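Local structure of esterase (uncultured bacterium pCosCE1, 7ATL) at residues G23-S28 against G370-Q375; A119-R124 against A159-E164; I231-L236 against A250-L255. The protein hydrolyses carboxylic esters as a family VIII carboxylesterase of beta-lactamase fold and also works as a promiscuous acyltransferase. All blocks are in the same frame, centred on the assembly; numbering follows the deposited sequence.

How the contacts relate
Contact 1 spans nearly the whole chain, and contacts 2 and 3 lie one after the other inside the loop that it closes. Contacts 1 and 2 are farthest apart, with centres 32 Å and nearest atoms about 17 Å apart, whereas contacts 2 and 3 approach to about 5 Å at their nearest atoms without touching. E143 bridges these two: its carboxylate pairs with R124 of contact 2 and its carbonyl accepts a bond from R253 of contact 3. Contact 2 includes Y123, whose hydroxyl bonds to K68 of an SxxK pattern beginning at S65, consistent with this family's active site. The S252 side chain of contact 3 is about 6 Å from a bound tetraethylene glycol, probably from the crystallisation liquor.

Contact 1. Residues G23-S28 against G370-Q375; sequences GRIVGS and GRYPLQ
G370 ends the short helix 366-369, and the chain turns there into the C-terminal helix. R371 follows, its side chain bent at chi3 (68°) so that the tip swings back to cross R24 at about a right angle. Its NH2 lies over one face of the R24 guanidinium, 3.3 Å from R24 NE, with the two planes 55° apart. Both atoms are donors, so this is a close approach of like charges and not a bond.

Y372 has CG anti to its backbone N (chi1 -175°), which sends the ring toward the start of strand 27-34. I25 lays CG1 over one ring face, 4.0 Å from the centroid and nearly on the normal, a CH-pi contact. At the far end of the ring the hydroxyl OH meets S28 OG at 2.7 Å in a hydrogen bond. The backbone N of Y372 sits at the edge of the R24 guanidinium, and E366 OE2 binds both this N and R24 NE.

One turn on, Q375 is extended beyond CG and reaches R24 tip to tip. R24 NH2 gives a weak, bent bond to Q375 OE1 at 2.6 Å, with the amide almost perpendicular to the guanidinium. The Q375 backbone N closes the helical turn on R371 O at 3.0 Å.

The contact thus ties the C-terminal helix to the chain leaving helix 3-21, over the antiparallel sheet of the beta-lactamase fold. The carboxylate that grips R24 NE, together with a second salt bridge from R24 to E22, probably offsets the repulsion between the arginines, while the hydroxyl of the buried Y372 is satisfied by S28 and by S16 of helix 3-21.

Contact 2. Residues A119-R124 against A159-E164; sequences AGLDYR and ADLLAE
L161 overlaps L121 side by side, both pointing the same way, with L161 CD2 3.7 Å from L121 CD2. The same methyl rests on the carbonyl of A119, CD2 to O 3.5 Å. The two backbones are joined by one nearly straight hydrogen bond, L162 N to G120 O, 2.8 Å and 163° at the hydrogen, in the carbonyl plane and on a lone pair. L161 CA adds a CA-H...O contact to that oxygen. G120 has no CB, which would run into A163 O, so that oxygen comes to 3.7 Å from G120 CA. L162 then crosses D122 at about a right angle, its CD1 3.9 Å from D122 CB and CD2 beside OD2, an oxygen whose polar partner is Q127.

Farther along, Y123 donates its N weakly to D122 OD1 and turns its hydroxyl to K68, consistent with a place in the active site, while its ring stands edge-to-face with Y171. The contact joins two loops, one running from helix 111-116 to helix 132-136 and the other from helix 149-157 to helix 174-186; L114 of helix 111-116 packs against A119 and L121, and Y133 of helix 132-136 against A159 and R124.

Contact 3. Residues I231-L236 against A250-L255; sequences IRDGML and APSRAL
D233 carries the contact from the corner of a type II turn, R232 to M235, closed by a bond from M235 N to R232 O. Its CB departs along the flank of the facing segment, and the side chain then bends in toward it. CG comes alongside A250 CB, 4.0 Å away, and faces the side chain of S252. From here the carboxylate divides. OD1 lies beside the proline ring, 3.3 Å from P251 CD, and receives the backbone N of S252 at 2.9 Å and 160° on its syn lone pair. P251 N is nearly as close but has no hydrogen to share, so the bond falls to the next amide. OD2 points to the S252 hydroxyl, where the model is too tight to interpret.

Two residues earlier, I231 crosses P251 at about a right angle. With CG2 anti to the backbone N, this methyl lands on P251 CG at 3.6 Å, the one apolar side-chain pair of the contact. I231 also touches L249 of strand 246-249. G234 occupies the third position of the turn with positive phi (76°), its N 4.0 Å from A250 CA.

In segment 250-255, R253 N bonds back to A250 O at 2.9 Å, folding the residues after strand 246-249 into a tight turn that leads into the 3-10 segment 253-255. The contact therefore lies at the open end of the two-stranded antiparallel sheet 235-238 and 246-249, where the chain enters one strand and leaves the other. L144 touches D233, A250 and S252. The amide bond to OD1 is consistent with the way the carboxylate is turned, and such a donor, together with the exposed position of D233, would probably favour the ionised carboxylate.

Contact 1. Residues G23-S28 against G370-Q375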
loop_
_atom_site.group_PDB
_atom_site.type_symbol
_atom_site.label_atom_id
_atom_site.label_comp_id
_atom_site.label_asym_id
_atom_site.label_seq_id
_atom_site.Cartn_x
_atom_site.Cartn_y
_atom_site.Cartn_z
ATOM N N GLY A 23 14.595 20.245 -3.055
ATOM C CA GLY A 23 13.604 19.871 -4.093
ATOM C C GLY A 23 13.495 18.356 -4.295
ATOM O O GLY A 23 13.330 17.911 -5.457
ATOM N N ARG A 24 13.614 17.573 -3.215
ATOM C CA ARG A 24 13.480 16.091 -3.226
ATOM C C ARG A 24 12.005 15.757 -2.969
ATOM O O ARG A 24 11.500 14.813 -3.571
ATOM C CB ARG A 24 14.402 15.454 -2.180
ATOM C CG ARG A 24 15.793 15.083 -2.678
ATOM C CD ARG A 24 16.787 15.000 -1.521
ATOM N NE ARG A 24 16.359 14.081 -0.470
ATOM C CZ ARG A 24 16.280 14.331 0.842
ATOM N NH1 ARG A 24 16.631 15.494 1.366
ATOM N NH2 ARG A 24 15.859 13.373 1.649
ATOM N N ILE A 25 11.354 16.547 -2.122
ATOM C CA ILE A 25 9.926 16.434 -1.712
ATOM C C ILE A 25 9.272 17.797 -1.948
ATOM O O ILE A 25 9.915 18.827 -1.677
ATOM C CB ILE A 25 9.835 16.008 -0.230
ATOM C CG1 ILE A 25 10.480 14.641 -0.017
ATOM C CG2 ILE A 25 8.404 16.027 0.295
ATOM C CD1 ILE A 25 9.871 13.535 -0.871
ATOM N N VAL A 26 8.035 17.792 -2.419
ATOM C CA VAL A 26 7.230 19.012 -2.676
ATOM C C VAL A 26 6.424 19.331 -1.415
ATOM O O VAL A 26 6.394 20.533 -0.997
ATOM C CB VAL A 26 6.346 18.783 -3.912
ATOM C CG1 VAL A 26 5.324 19.899 -4.111
ATOM C CG2 VAL A 26 7.218 18.590 -5.145
ATOM N N GLY A 27 5.789 18.299 -0.855
ATOM C CA GLY A 27 4.973 18.361 0.373
ATOM C C GLY A 27 4.817 16.991 1.018
ATOM O O GLY A 27 4.922 15.951 0.316
ATOM N N SER A 28 4.608 16.959 2.330
ATOM C CA SER A 28 4.404 15.703 3.102
ATOM C C SER A 28 3.510 15.992 4.299
ATOM O O SER A 28 3.443 17.160 4.733
ATOM C CB SER A 28 5.700 15.053 3.534
ATOM O OG SER A 28 6.264 15.738 4.639
ATOM N N GLY A 370 13.156 6.769 -2.025
ATOM C CA GLY A 370 14.266 7.732 -1.906
ATOM C C GLY A 370 14.911 7.693 -0.532
ATOM O O GLY A 370 14.667 6.737 0.219
ATOM N N ARG A 371 15.683 8.726 -0.199
ATOM C CA ARG A 371 16.317 8.881 1.138
ATOM C C ARG A 371 15.255 9.287 2.180
ATOM O O ARG A 371 15.409 8.906 3.357
ATOM C CB ARG A 371 17.513 9.835 1.018
ATOM C CG ARG A 371 18.737 9.177 0.384
ATOM C CD ARG A 371 19.722 10.138 -0.268
ATOM N NE ARG A 371 20.416 10.993 0.701
ATOM C CZ ARG A 371 20.271 12.318 0.845
ATOM N NH1 ARG A 371 20.969 12.948 1.775
ATOM N NH2 ARG A 371 19.450 13.019 0.075
ATOM N N TYR A 372 14.182 9.973 1.768
ATOM C CA TYR A 372 13.222 10.640 2.686
ATOM C C TYR A 372 12.635 9.660 3.687
ATOM O O TYR A 372 12.676 9.936 4.878
ATOM C CB TYR A 372 12.082 11.319 1.933
ATOM C CG TYR A 372 11.154 12.117 2.811
ATOM C CD1 TYR A 372 11.589 13.252 3.477
ATOM C CD2 TYR A 372 9.828 11.761 2.962
ATOM C CE1 TYR A 372 10.730 14.017 4.254
ATOM C CE2 TYR A 372 8.954 12.521 3.722
ATOM C CZ TYR A 372 9.403 13.656 4.364
ATOM O OH TYR A 372 8.541 14.388 5.118
ATOM N N PRO A 373 12.010 8.535 3.264
ATOM C CA PRO A 373 11.392 7.613 4.217
ATOM C C PRO A 373 12.395 7.098 5.260
ATOM O O PRO A 373 11.996 6.953 6.401
ATOM C CB PRO A 373 10.848 6.461 3.353
ATOM C CG PRO A 373 11.537 6.606 2.013
ATOM C CD PRO A 373 11.836 8.081 1.876
ATOM N N LEU A 374 13.660 6.882 4.854
ATOM C CA LEU A 374 14.730 6.329 5.730
ATOM C C LEU A 374 15.207 7.380 6.738
ATOM O O LEU A 374 15.449 7.010 7.918
ATOM C CB LEU A 374 15.895 5.834 4.872
ATOM C CG LEU A 374 15.583 4.681 3.913
ATOM C CD1 LEU A 374 16.869 3.978 3.471
ATOM C CD2 LEU A 374 14.597 3.695 4.542
ATOM N N GLN A 375 15.355 8.628 6.300
ATOM C CA GLN A 375 15.830 9.729 7.167
ATOM C C GLN A 375 14.731 10.053 8.168
ATOM O O GLN A 375 15.071 10.427 9.301
ATOM C CB GLN A 375 16.155 10.991 6.378
ATOM C CG GLN A 375 17.381 10.868 5.493
ATOM C CD GLN A 375 17.303 11.927 4.424
ATOM O OE1 GLN A 375 16.225 12.415 4.069
ATOM N NE2 GLN A 375 18.453 12.290 3.894
#

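Contact 2. Residues A119-R124 against A159-E164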
loop_
_atom_site.group_PDB
_atom_site.type_symbol
_atom_site.label_atom_id
_atom_site.label_comp_id
_atom_site.label_asym_id
_atom_site.label_seq_id
_atom_site.Cartn_x
_atom_site.Cartn_y
_atom_site.Cartn_z
ATOM N N ALA A 119 0.827 -16.152 -4.745
ATOM C CA ALA A 119 -0.207 -16.755 -5.629
ATOM C C ALA A 119 0.340 -17.092 -7.026
ATOM O O ALA A 119 -0.378 -17.773 -7.789
ATOM C CB ALA A 119 -1.357 -15.805 -5.780
ATOM N N GLY A 120 1.527 -16.584 -7.374
ATOM C CA GLY A 120 2.122 -16.734 -8.715
ATOM C C GLY A 120 1.651 -15.656 -9.678
ATOM O O GLY A 120 1.994 -15.724 -10.894
ATOM N N LEU A 121 0.935 -14.664 -9.162
ATOM C CA LEU A 121 0.489 -13.498 -9.953
ATOM C C LEU A 121 1.634 -12.490 -10.081
ATOM O O LEU A 121 2.674 -12.619 -9.353
ATOM C CB LEU A 121 -0.742 -12.908 -9.273
ATOM C CG LEU A 121 -1.926 -13.867 -9.223
ATOM C CD1 LEU A 121 -2.988 -13.390 -8.240
ATOM C CD2 LEU A 121 -2.510 -14.039 -10.615
ATOM N N ASP A 122 1.464 -11.556 -11.012
ATOM C CA ASP A 122 2.492 -10.541 -11.342
ATOM C C ASP A 122 1.844 -9.149 -11.335
ATOM O O ASP A 122 0.675 -9.009 -10.942
ATOM C CB ASP A 122 3.181 -10.874 -12.675
ATOM C CG ASP A 122 4.629 -10.408 -12.787
ATOM O OD1 ASP A 122 5.100 -9.689 -11.861
ATOM O OD2 ASP A 122 5.277 -10.740 -13.815
ATOM N N TYR A 123 2.626 -8.142 -11.682
ATOM C CA TYR A 123 2.163 -6.776 -11.999
ATOM C C TYR A 123 2.648 -6.479 -13.415
ATOM O O TYR A 123 3.758 -6.933 -13.737
ATOM C CB TYR A 123 2.743 -5.777 -11.000
ATOM C CG TYR A 123 1.796 -5.255 -9.953
ATOM C CD1 TYR A 123 0.522 -4.804 -10.280
ATOM C CD2 TYR A 123 2.214 -5.115 -8.635
ATOM C CE1 TYR A 123 -0.329 -4.291 -9.313
ATOM C CE2 TYR A 123 1.379 -4.588 -7.662
ATOM C CZ TYR A 123 0.106 -4.189 -8.001
ATOM O OH TYR A 123 -0.706 -3.693 -7.035
ATOM N N ARG A 124 1.842 -5.782 -14.211
ATOM C CA ARG A 124 2.202 -5.356 -15.579
ATOM C C ARG A 124 3.424 -4.447 -15.484
ATOM O O ARG A 124 4.272 -4.496 -16.411
ATOM C CB ARG A 124 1.009 -4.642 -16.218
ATOM C CG ARG A 124 1.149 -4.309 -17.696
ATOM C CD ARG A 124 -0.099 -3.572 -18.150
ATOM N NE ARG A 124 0.283 -2.309 -18.766
ATOM C CZ ARG A 124 -0.126 -1.094 -18.408
ATOM N NH1 ARG A 124 -0.972 -0.908 -17.411
ATOM N NH2 ARG A 124 0.303 -0.045 -19.087
ATOM N N ALA A 159 -3.835 -15.113 -18.165
ATOM C CA ALA A 159 -2.364 -15.059 -18.118
ATOM C C ALA A 159 -1.815 -16.269 -17.350
ATOM O O ALA A 159 -2.384 -16.689 -16.360
ATOM C CB ALA A 159 -1.910 -13.749 -17.507
ATOM N N ASP A 160 -0.670 -16.766 -17.773
ATOM C CA ASP A 160 0.111 -17.765 -17.021
ATOM C C ASP A 160 0.403 -17.201 -15.625
ATOM O O ASP A 160 0.843 -16.035 -15.525
ATOM C CB ASP A 160 1.392 -18.116 -17.787
ATOM C CG ASP A 160 1.159 -18.874 -19.087
ATOM O OD1 ASP A 160 -0.025 -19.226 -19.378
ATOM O OD2 ASP A 160 2.172 -19.130 -19.796
ATOM N N LEU A 161 0.198 -18.021 -14.592
ATOM C CA LEU A 161 0.905 -17.876 -13.306
ATOM C C LEU A 161 2.396 -18.075 -13.570
ATOM O O LEU A 161 2.734 -18.771 -14.539
ATOM C CB LEU A 161 0.383 -18.909 -12.317
ATOM C CG LEU A 161 -1.084 -18.773 -11.936
ATOM C CD1 LEU A 161 -1.545 -19.994 -11.158
ATOM C CD2 LEU A 161 -1.318 -17.498 -11.137
ATOM N N LEU A 162 3.252 -17.513 -12.720
ATOM C CA LEU A 162 4.718 -17.606 -12.875
ATOM C C LEU A 162 5.296 -18.718 -12.002
ATOM O O LEU A 162 6.457 -19.040 -12.197
ATOM C CB LEU A 162 5.321 -16.237 -12.559
ATOM C CG LEU A 162 5.153 -15.269 -13.725
ATOM C CD1 LEU A 162 3.827 -14.544 -13.655
ATOM C CD2 LEU A 162 6.303 -14.300 -13.800
ATOM N N ALA A 163 4.510 -19.309 -11.115
ATOM C CA ALA A 163 5.005 -20.289 -10.128
ATOM C C ALA A 163 3.838 -20.917 -9.364
ATOM O O ALA A 163 2.741 -20.307 -9.334
ATOM C CB ALA A 163 5.981 -19.616 -9.199
ATOM N N GLU A 164 4.065 -22.110 -8.805
ATOM C CA GLU A 164 3.087 -22.794 -7.924
ATOM C C GLU A 164 2.696 -21.835 -6.807
ATOM O O GLU A 164 3.570 -21.292 -6.112
ATOM C CB GLU A 164 3.667 -24.065 -7.302
ATOM C CG GLU A 164 3.135 -25.350 -7.891
ATOM C CD GLU A 164 3.976 -26.502 -7.387
ATOM O OE1 GLU A 164 3.994 -26.659 -6.151
ATOM O OE2 GLU A 164 4.668 -27.187 -8.208
#

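Contact 3. Residues I231-L236 against A250-L255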
loop_
_atom_site.group_PDB
_atom_site.type_symbol
_atom_site.label_atom_id
_atom_site.label_comp_id
_atom_site.label_asym_id
_atom_site.label_seq_id
_atom_site.Cartn_x
_atom_site.Cartn_y
_atom_site.Cartn_z
ATOM N N ILE A 231 2.586 14.970 -12.525
ATOM C CA ILE A 231 2.378 13.733 -13.330
ATOM C C ILE A 231 1.192 14.001 -14.261
ATOM O O ILE A 231 0.153 14.464 -13.758
ATOM C CB ILE A 231 2.169 12.518 -12.407
ATOM C CG1 ILE A 231 3.441 12.211 -11.601
ATOM C CG2 ILE A 231 1.682 11.310 -13.209
ATOM C CD1 ILE A 231 3.243 11.273 -10.396
ATOM N N ARG A 232 1.347 13.785 -15.572
ATOM C CA ARG A 232 0.232 13.971 -16.536
ATOM C C ARG A 232 -0.450 12.616 -16.689
ATOM O O ARG A 232 0.250 11.597 -16.616
ATOM C CB ARG A 232 0.731 14.572 -17.856
ATOM C CG ARG A 232 1.095 16.055 -17.756
ATOM C CD ARG A 232 1.914 16.604 -18.921
ATOM N NE ARG A 232 2.732 15.588 -19.611
ATOM C CZ ARG A 232 4.066 15.435 -19.535
ATOM N NH1 ARG A 232 4.798 16.245 -18.778
ATOM N NH2 ARG A 232 4.650 14.459 -20.225
ATOM N N ASP A 233 -1.770 12.603 -16.827
ATOM C CA ASP A 233 -2.527 11.347 -17.057
ATOM C C ASP A 233 -1.791 10.518 -18.108
ATOM O O ASP A 233 -1.374 11.121 -19.116
ATOM C CB ASP A 233 -3.972 11.612 -17.496
ATOM C CG ASP A 233 -4.967 11.649 -16.343
ATOM O OD1 ASP A 233 -4.499 11.746 -15.180
ATOM O OD2 ASP A 233 -6.198 11.582 -16.613
ATOM N N GLY A 234 -1.624 9.214 -17.839
ATOM C CA GLY A 234 -1.090 8.211 -18.781
ATOM C C GLY A 234 0.415 8.309 -18.955
ATOM O O GLY A 234 0.948 7.688 -19.871
ATOM N N MET A 235 1.109 9.013 -18.070
ATOM C CA MET A 235 2.595 9.088 -18.088
ATOM C C MET A 235 3.208 7.715 -17.775
ATOM O O MET A 235 2.814 7.106 -16.753
ATOM C CB MET A 235 3.051 10.096 -17.029
ATOM C CG MET A 235 4.402 10.722 -17.252
ATOM S SD MET A 235 4.473 12.223 -16.242
ATOM C CE MET A 235 5.771 13.113 -17.104
ATOM N N LEU A 236 4.184 7.289 -18.577
ATOM C CA LEU A 236 5.010 6.084 -18.306
ATOM C C LEU A 236 6.327 6.494 -17.636
ATOM O O LEU A 236 7.235 6.944 -18.352
ATOM C CB LEU A 236 5.292 5.336 -19.613
ATOM C CG LEU A 236 4.075 4.895 -20.426
ATOM C CD1 LEU A 236 4.464 3.806 -21.425
ATOM C CD2 LEU A 236 2.952 4.396 -19.539
ATOM N N ALA A 250 -2.283 7.715 -13.837
ATOM C CA ALA A 250 -3.349 8.621 -14.284
ATOM C C ALA A 250 -3.946 9.279 -13.047
ATOM O O ALA A 250 -4.937 8.812 -12.490
ATOM C CB ALA A 250 -4.349 7.858 -15.111
ATOM N N PRO A 251 -3.337 10.391 -12.578
ATOM C CA PRO A 251 -3.842 11.123 -11.414
ATOM C C PRO A 251 -5.316 11.559 -11.461
ATOM O O PRO A 251 -5.866 11.763 -10.408
ATOM C CB PRO A 251 -2.902 12.329 -11.306
ATOM C CG PRO A 251 -1.633 11.804 -11.935
ATOM C CD PRO A 251 -2.088 10.959 -13.101
ATOM N N SER A 252 -5.950 11.612 -12.626
ATOM C CA SER A 252 -7.403 11.926 -12.725
ATOM C C SER A 252 -8.248 10.746 -12.216
ATOM O O SER A 252 -9.398 10.992 -11.826
ATOM C CB SER A 252 -7.797 12.329 -14.126
ATOM O OG SER A 252 -7.742 11.226 -15.020
ATOM N N ARG A 253 -7.723 9.513 -12.237
ATOM C CA ARG A 253 -8.497 8.296 -11.874
ATOM C C ARG A 253 -9.186 8.480 -10.515
ATOM O O ARG A 253 -10.377 8.116 -10.395
ATOM C CB ARG A 253 -7.568 7.083 -11.850
ATOM C CG ARG A 253 -8.291 5.744 -11.792
ATOM C CD ARG A 253 -7.303 4.603 -11.687
ATOM N NE ARG A 253 -7.900 3.327 -12.036
ATOM C CZ ARG A 253 -8.686 2.622 -11.236
ATOM N NH1 ARG A 253 -8.995 3.069 -10.024
ATOM N NH2 ARG A 253 -9.153 1.460 -11.663
ATOM N N ALA A 254 -8.465 9.054 -9.543
ATOM C CA ALA A 254 -8.921 9.348 -8.159
ATOM C C ALA A 254 -10.228 10.165 -8.144
ATOM O O ALA A 254 -10.889 10.183 -7.087
ATOM C CB ALA A 254 -7.822 10.071 -7.417
ATOM N N LEU A 255 -10.582 10.852 -9.238
ATOM C CA LEU A 255 -11.769 11.757 -9.292
ATOM C C LEU A 255 -12.940 11.076 -9.990
ATOM O O LEU A 255 -14.029 11.638 -9.939
ATOM C CB LEU A 255 -11.397 13.067 -9.997
ATOM C CG LEU A 255 -10.253 13.850 -9.338
ATOM C CD1 LEU A 255 -9.828 15.032 -10.189
ATOM C CD2 LEU A 255 -10.635 14.308 -7.939
#